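Local coordinates for protein 4-hydroxybutyrate CoA-transferase (Porphyromonas gingivalis, PDB 3EH7) that probably transfers coenzyme A between acyl-CoA and a free carboxylate such as acetate or 4-hydroxybutyrate, at residues Y11-H24 and I172-D184. Residues are numbered along the deposited sequence; the frame is centred on the assembly and turned at random.
Sequences YASRIVSAEEAVKH and IHISKLDYIVMAD
One edge of the parallel sheet in the N-terminal domain is formed here by the short, weakly bonded strand 15-16, which pairs with strand 179-183. Two backbone bonds fix the parallel register around Ile-180: its N donates to Arg-14 O (2.9 Å), and its O accepts from Val-16 N (2.8 Å). Further along, a water replaces direct pairing, giving a hydrogen to Val-16 O and taking one from Met-182 N.

Arg-14 ties this edge to the 3-10 segment 174-176 and the loop after it. Its chain bends at chi3 (-76°), which brings NH1 between two carbonyls lying near the guanidinium plane, Ile-174 O at 2.6 Å and Leu-177 O at 2.9 Å. Both N-H...O angles are 161°. Ile-174 O also accepts from Leu-177 N, which comes from the opposite face of the carbonyl plane, while Ile-180 CD1 covers one face of the guanidinium toward its rim. Next to the arginine, Ile-174 CD1 sits over the centre of the Tyr-11 ring in a CH-pi contact, 3.5 Å from its centroid.

The sheet's two faces are covered differently. On that of Ile-15 and Ile-180, Ile-15 CG1 meets Ile-180 CG2, and the CG2 branch of Ile-15 touches CG of Met-182, a selenomethionine. On the other, helix 18-22 runs roughly antiparallel to strand 179-183 (axes at 154°), and Ala-21 CB presses on Val-181 CG2 at 3.4 Å, a tight carbon contact; Ala-21 also touches Ile-156 of the next strand. Further along segment 11-24, the ring of His-24 lies almost parallel to that of Tyr-179 but slid apart, with the Tyr-179 hydroxyl over the imidazole centre. His-24 NE2 donates to Glu-20 OE2 (3.1 Å), a bond that restrains the imidazole's rotation, and Ser-17 OG caps the helix by accepting from Glu-20 N.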
loop_
_atom_site.group_PDB
_atom_site.type_symbol
_atom_site.label_atom_id
_atom_site.label_comp_id
_atom_site.label_asym_id
_atom_site.label_seq_id
_atom_site.Cartn_x
_atom_site.Cartn_y
_atom_site.Cartn_z
ATOM N N TYR A 11 -44.545 11.224 7.623
ATOM C CA TYR A 11 -43.532 11.674 6.690
ATOM C C TYR A 11 -44.146 12.222 5.406
ATOM O O TYR A 11 -43.407 12.643 4.515
ATOM C CB TYR A 11 -42.567 10.519 6.367
ATOM C CG TYR A 11 -42.322 9.541 7.515
ATOM C CD1 TYR A 11 -41.594 9.923 8.650
ATOM C CD2 TYR A 11 -42.832 8.229 7.466
ATOM C CE1 TYR A 11 -41.365 9.014 9.707
ATOM C CE2 TYR A 11 -42.613 7.318 8.512
ATOM C CZ TYR A 11 -41.878 7.710 9.630
ATOM O OH TYR A 11 -41.671 6.809 10.676
ATOM N N ALA A 12 -45.481 12.234 5.314
ATOM C CA ALA A 12 -46.181 12.618 4.086
ATOM C C ALA A 12 -45.675 13.935 3.516
ATOM O O ALA A 12 -45.630 14.123 2.292
ATOM C CB ALA A 12 -47.696 12.693 4.316
ATOM N N SER A 13 -45.275 14.838 4.407
ATOM C CA SER A 13 -44.872 16.185 4.012
ATOM C C SER A 13 -43.673 16.203 3.092
ATOM O O SER A 13 -43.583 17.077 2.239
ATOM C CB SER A 13 -44.616 17.056 5.255
ATOM O OG SER A 13 -43.860 16.364 6.247
ATOM N N ARG A 14 -42.779 15.222 3.238
ATOM C CA ARG A 14 -41.541 15.143 2.439
ATOM C C ARG A 14 -41.572 14.088 1.324
ATOM O O ARG A 14 -40.601 13.941 0.601
ATOM C CB ARG A 14 -40.351 14.838 3.352
ATOM C CG ARG A 14 -39.863 16.026 4.165
ATOM C CD ARG A 14 -38.753 15.601 5.109
ATOM N NE ARG A 14 -39.288 14.860 6.257
ATOM C CZ ARG A 14 -38.689 13.832 6.858
ATOM N NH1 ARG A 14 -37.506 13.386 6.419
ATOM N NH2 ARG A 14 -39.288 13.235 7.897
ATOM N N ILE A 15 -42.689 13.370 1.205
ATOM C CA ILE A 15 -42.838 12.299 0.220
ATOM C C ILE A 15 -43.212 12.940 -1.116
ATOM O O ILE A 15 -44.145 13.725 -1.204
ATOM C CB ILE A 15 -43.862 11.212 0.683
ATOM C CG1 ILE A 15 -43.264 10.396 1.829
ATOM C CG2 ILE A 15 -44.232 10.269 -0.455
ATOM C CD1 ILE A 15 -44.190 9.340 2.394
ATOM N N VAL A 16 -42.446 12.635 -2.153
ATOM C CA VAL A 16 -42.671 13.243 -3.471
ATOM C C VAL A 16 -42.427 12.181 -4.526
ATOM O O VAL A 16 -41.939 11.101 -4.225
ATOM C CB VAL A 16 -41.716 14.450 -3.747
ATOM C CG1 VAL A 16 -41.827 15.512 -2.656
ATOM C CG2 VAL A 16 -40.303 13.975 -3.898
ATOM N N SER A 17 -42.774 12.500 -5.764
ATOM C CA SER A 17 -42.489 11.600 -6.857
ATOM C C SER A 17 -40.994 11.680 -7.153
ATOM O O SER A 17 -40.349 12.678 -6.791
ATOM C CB SER A 17 -43.286 11.995 -8.087
ATOM O OG SER A 17 -42.683 13.108 -8.716
ATOM N N ALA A 18 -40.471 10.636 -7.807
ATOM C CA ALA A 18 -39.075 10.580 -8.267
ATOM C C ALA A 18 -38.697 11.805 -9.102
ATOM O O ALA A 18 -37.604 12.356 -8.954
ATOM C CB ALA A 18 -38.825 9.298 -9.092
ATOM N N GLU A 19 -39.611 12.207 -9.981
ATOM C CA GLU A 19 -39.418 13.358 -10.859
ATOM C C GLU A 19 -39.317 14.675 -10.067
ATOM O O GLU A 19 -38.463 15.516 -10.350
ATOM C CB GLU A 19 -40.577 13.422 -11.871
ATOM C CG GLU A 19 -40.746 14.772 -12.569
ATOM C CD GLU A 19 -41.618 14.714 -13.832
ATOM O OE1 GLU A 19 -42.677 15.369 -13.836
ATOM O OE2 GLU A 19 -41.240 14.025 -14.819
ATOM N N GLU A 20 -40.223 14.855 -9.104
ATOM C CA GLU A 20 -40.202 16.005 -8.199
ATOM C C GLU A 20 -38.881 16.050 -7.388
ATOM O O GLU A 20 -38.258 17.105 -7.274
ATOM C CB GLU A 20 -41.406 15.929 -7.266
ATOM C CG GLU A 20 -41.487 16.978 -6.152
ATOM C CD GLU A 20 -41.435 18.419 -6.652
ATOM O OE1 GLU A 20 -41.868 18.674 -7.811
ATOM O OE2 GLU A 20 -40.961 19.286 -5.866
ATOM N N ALA A 21 -38.457 14.908 -6.858
ATOM C CA ALA A 21 -37.222 14.834 -6.059
ATOM C C ALA A 21 -35.987 15.264 -6.857
ATOM O O ALA A 21 -35.284 16.175 -6.433
ATOM C CB ALA A 21 -37.015 13.409 -5.438
ATOM N N VAL A 22 -35.737 14.647 -8.015
ATOM C CA VAL A 22 -34.482 14.894 -8.745
ATOM C C VAL A 22 -34.430 16.304 -9.350
ATOM O O VAL A 22 -33.349 16.811 -9.686
ATOM C CB VAL A 22 -34.192 13.824 -9.864
ATOM C CG1 VAL A 22 -34.198 12.422 -9.283
ATOM C CG2 VAL A 22 -35.177 13.944 -11.057
ATOM N N LYS A 23 -35.602 16.917 -9.488
ATOM C CA LYS A 23 -35.766 18.305 -9.946
ATOM C C LYS A 23 -34.866 19.296 -9.177
ATOM O O LYS A 23 -34.448 20.316 -9.731
ATOM C CB LYS A 23 -37.234 18.709 -9.774
ATOM C CG LYS A 23 -37.685 19.918 -10.545
ATOM C CD LYS A 23 -39.150 20.259 -10.229
ATOM C CE LYS A 23 -39.342 20.709 -8.764
ATOM N NZ LYS A 23 -40.575 21.553 -8.564
ATOM N N HIS A 24 -34.592 18.993 -7.909
ATOM C CA HIS A 24 -33.826 19.877 -7.023
ATOM C C HIS A 24 -32.316 19.722 -7.119
ATOM O O HIS A 24 -31.583 20.391 -6.397
ATOM C CB HIS A 24 -34.302 19.693 -5.572
ATOM C CG HIS A 24 -35.768 19.934 -5.409
ATOM N ND1 HIS A 24 -36.311 21.198 -5.383
ATOM C CD2 HIS A 24 -36.810 19.076 -5.320
ATOM C CE1 HIS A 24 -37.624 21.113 -5.259
ATOM N NE2 HIS A 24 -37.952 19.833 -5.217
ATOM N N ILE A 172 -30.077 5.084 9.106
ATOM C CA ILE A 172 -30.142 6.524 9.075
ATOM C C ILE A 172 -31.555 6.904 9.495
ATOM O O ILE A 172 -32.537 6.248 9.105
ATOM C CB ILE A 172 -29.781 7.094 7.669
ATOM C CG1 ILE A 172 -29.653 8.613 7.711
ATOM C CG2 ILE A 172 -30.795 6.619 6.580
ATOM C CD1 ILE A 172 -29.161 9.220 6.405
ATOM N N HIS A 173 -31.660 7.943 10.315
ATOM C CA HIS A 173 -32.947 8.418 10.712
ATOM C C HIS A 173 -33.607 9.143 9.556
ATOM O O HIS A 173 -32.966 9.913 8.840
ATOM C CB HIS A 173 -32.838 9.341 11.905
ATOM C CG HIS A 173 -34.132 9.516 12.624
ATOM N ND1 HIS A 173 -35.033 10.509 12.314
ATOM C CD2 HIS A 173 -34.696 8.794 13.622
ATOM C CE1 HIS A 173 -36.089 10.400 13.096
ATOM N NE2 HIS A 173 -35.903 9.368 13.903
ATOM N N ILE A 174 -34.903 8.915 9.429
ATOM C CA ILE A 174 -35.688 9.379 8.318
ATOM C C ILE A 174 -35.757 10.903 8.275
ATOM O O ILE A 174 -36.000 11.475 7.210
ATOM C CB ILE A 174 -37.092 8.759 8.390
ATOM C CG1 ILE A 174 -37.877 8.959 7.090
ATOM C CG2 ILE A 174 -37.883 9.286 9.613
ATOM C CD1 ILE A 174 -39.063 7.992 6.986
ATOM N N SER A 175 -35.515 11.548 9.420
ATOM C CA SER A 175 -35.521 13.016 9.533
ATOM C C SER A 175 -34.339 13.635 8.785
ATOM O O SER A 175 -34.360 14.816 8.491
ATOM C CB SER A 175 -35.476 13.447 11.013
ATOM O OG SER A 175 -34.188 13.211 11.561
ATOM N N LYS A 176 -33.308 12.847 8.487
ATOM C CA LYS A 176 -32.183 13.356 7.700
ATOM C C LYS A 176 -32.492 13.462 6.197
ATOM O O LYS A 176 -31.688 13.996 5.477
ATOM C CB LYS A 176 -30.948 12.469 7.867
ATOM C CG LYS A 176 -30.530 12.247 9.305
ATOM C CD LYS A 176 -30.140 13.509 10.003
ATOM C CE LYS A 176 -28.807 14.021 9.517
ATOM N NZ LYS A 176 -28.379 15.081 10.480
ATOM N N LEU A 177 -33.620 12.921 5.728
ATOM C CA LEU A 177 -33.940 12.901 4.308
ATOM C C LEU A 177 -34.658 14.174 3.903
ATOM O O LEU A 177 -35.708 14.483 4.461
ATOM C CB LEU A 177 -34.859 11.724 4.000
ATOM C CG LEU A 177 -34.389 10.349 4.433
ATOM C CD1 LEU A 177 -35.436 9.322 4.056
ATOM C CD2 LEU A 177 -33.059 10.080 3.815
ATOM N N ASP A 178 -34.116 14.899 2.927
ATOM C CA ASP A 178 -34.764 16.115 2.433
ATOM C C ASP A 178 -35.974 15.764 1.584
ATOM O O ASP A 178 -37.026 16.403 1.698
ATOM C CB ASP A 178 -33.778 16.956 1.646
ATOM C CG ASP A 178 -32.592 17.358 2.486
ATOM O OD1 ASP A 178 -32.811 18.102 3.444
ATOM O OD2 ASP A 178 -31.470 16.873 2.249
ATOM N N TYR A 179 -35.843 14.733 0.760
ATOM C CA TYR A 179 -37.000 14.185 0.065
ATOM C C TYR A 179 -37.045 12.692 0.171
ATOM O O TYR A 179 -36.011 12.034 0.281
ATOM C CB TYR A 179 -37.004 14.591 -1.398
ATOM C CG TYR A 179 -36.941 16.068 -1.570
ATOM C CD1 TYR A 179 -38.107 16.836 -1.581
ATOM C CD2 TYR A 179 -35.712 16.715 -1.701
ATOM C CE1 TYR A 179 -38.046 18.219 -1.727
ATOM C CE2 TYR A 179 -35.642 18.086 -1.847
ATOM C CZ TYR A 179 -36.799 18.832 -1.862
ATOM O OH TYR A 179 -36.715 20.186 -2.015
ATOM N N ILE A 180 -38.268 12.186 0.187
ATOM C CA ILE A 180 -38.536 10.754 0.230
ATOM C C ILE A 180 -39.318 10.345 -1.027
ATOM O O ILE A 180 -40.365 10.907 -1.344
ATOM C CB ILE A 180 -39.338 10.361 1.471
ATOM C CG1 ILE A 180 -38.509 10.594 2.733
ATOM C CG2 ILE A 180 -39.744 8.895 1.398
ATOM C CD1 ILE A 180 -39.381 10.671 4.004
ATOM N N VAL A 181 -38.785 9.370 -1.741
ATOM C CA VAL A 181 -39.443 8.858 -2.919
ATOM C C VAL A 181 -39.864 7.411 -2.649
ATOM O O VAL A 181 -39.005 6.542 -2.437
ATOM C CB VAL A 181 -38.475 8.941 -4.112
ATOM C CG1 VAL A 181 -39.078 8.232 -5.324
ATOM C CG2 VAL A 181 -38.145 10.407 -4.412
HETATM N N MSE A 182 -41.165 7.144 -2.628
HETATM C CA MSE A 182 -41.614 5.778 -2.346
HETATM C C MSE A 182 -41.439 4.867 -3.573
HETATM O O MSE A 182 -41.565 5.307 -4.719
HETATM C CB MSE A 182 -43.073 5.751 -1.830
HETATM C CG MSE A 182 -43.334 6.525 -0.497
HETATM SE SE MSE A 182 -42.117 6.083 0.934
HETATM C CE MSE A 182 -42.574 4.168 1.036
ATOM N N ALA A 183 -41.130 3.601 -3.333
ATOM C CA ALA A 183 -40.988 2.641 -4.429
ATOM C C ALA A 183 -41.342 1.201 -4.021
ATOM O O ALA A 183 -41.444 0.874 -2.839
ATOM C CB ALA A 183 -39.597 2.709 -4.989
ATOM N N ASP A 184 -41.524 0.343 -5.020
ATOM C CA ASP A 184 -41.778 -1.081 -4.781
ATOM C C ASP A 184 -41.327 -1.883 -6.002
ATOM O O ASP A 184 -42.047 -2.017 -6.981
ATOM C CB ASP A 184 -43.265 -1.307 -4.465
ATOM C CG ASP A 184 -43.579 -2.753 -4.054
ATOM O OD1 ASP A 184 -42.635 -3.542 -3.813
ATOM O OD2 ASP A 184 -44.787 -3.090 -3.985
HETATM O O HOH W 1 -43.175 8.705 -3.628
#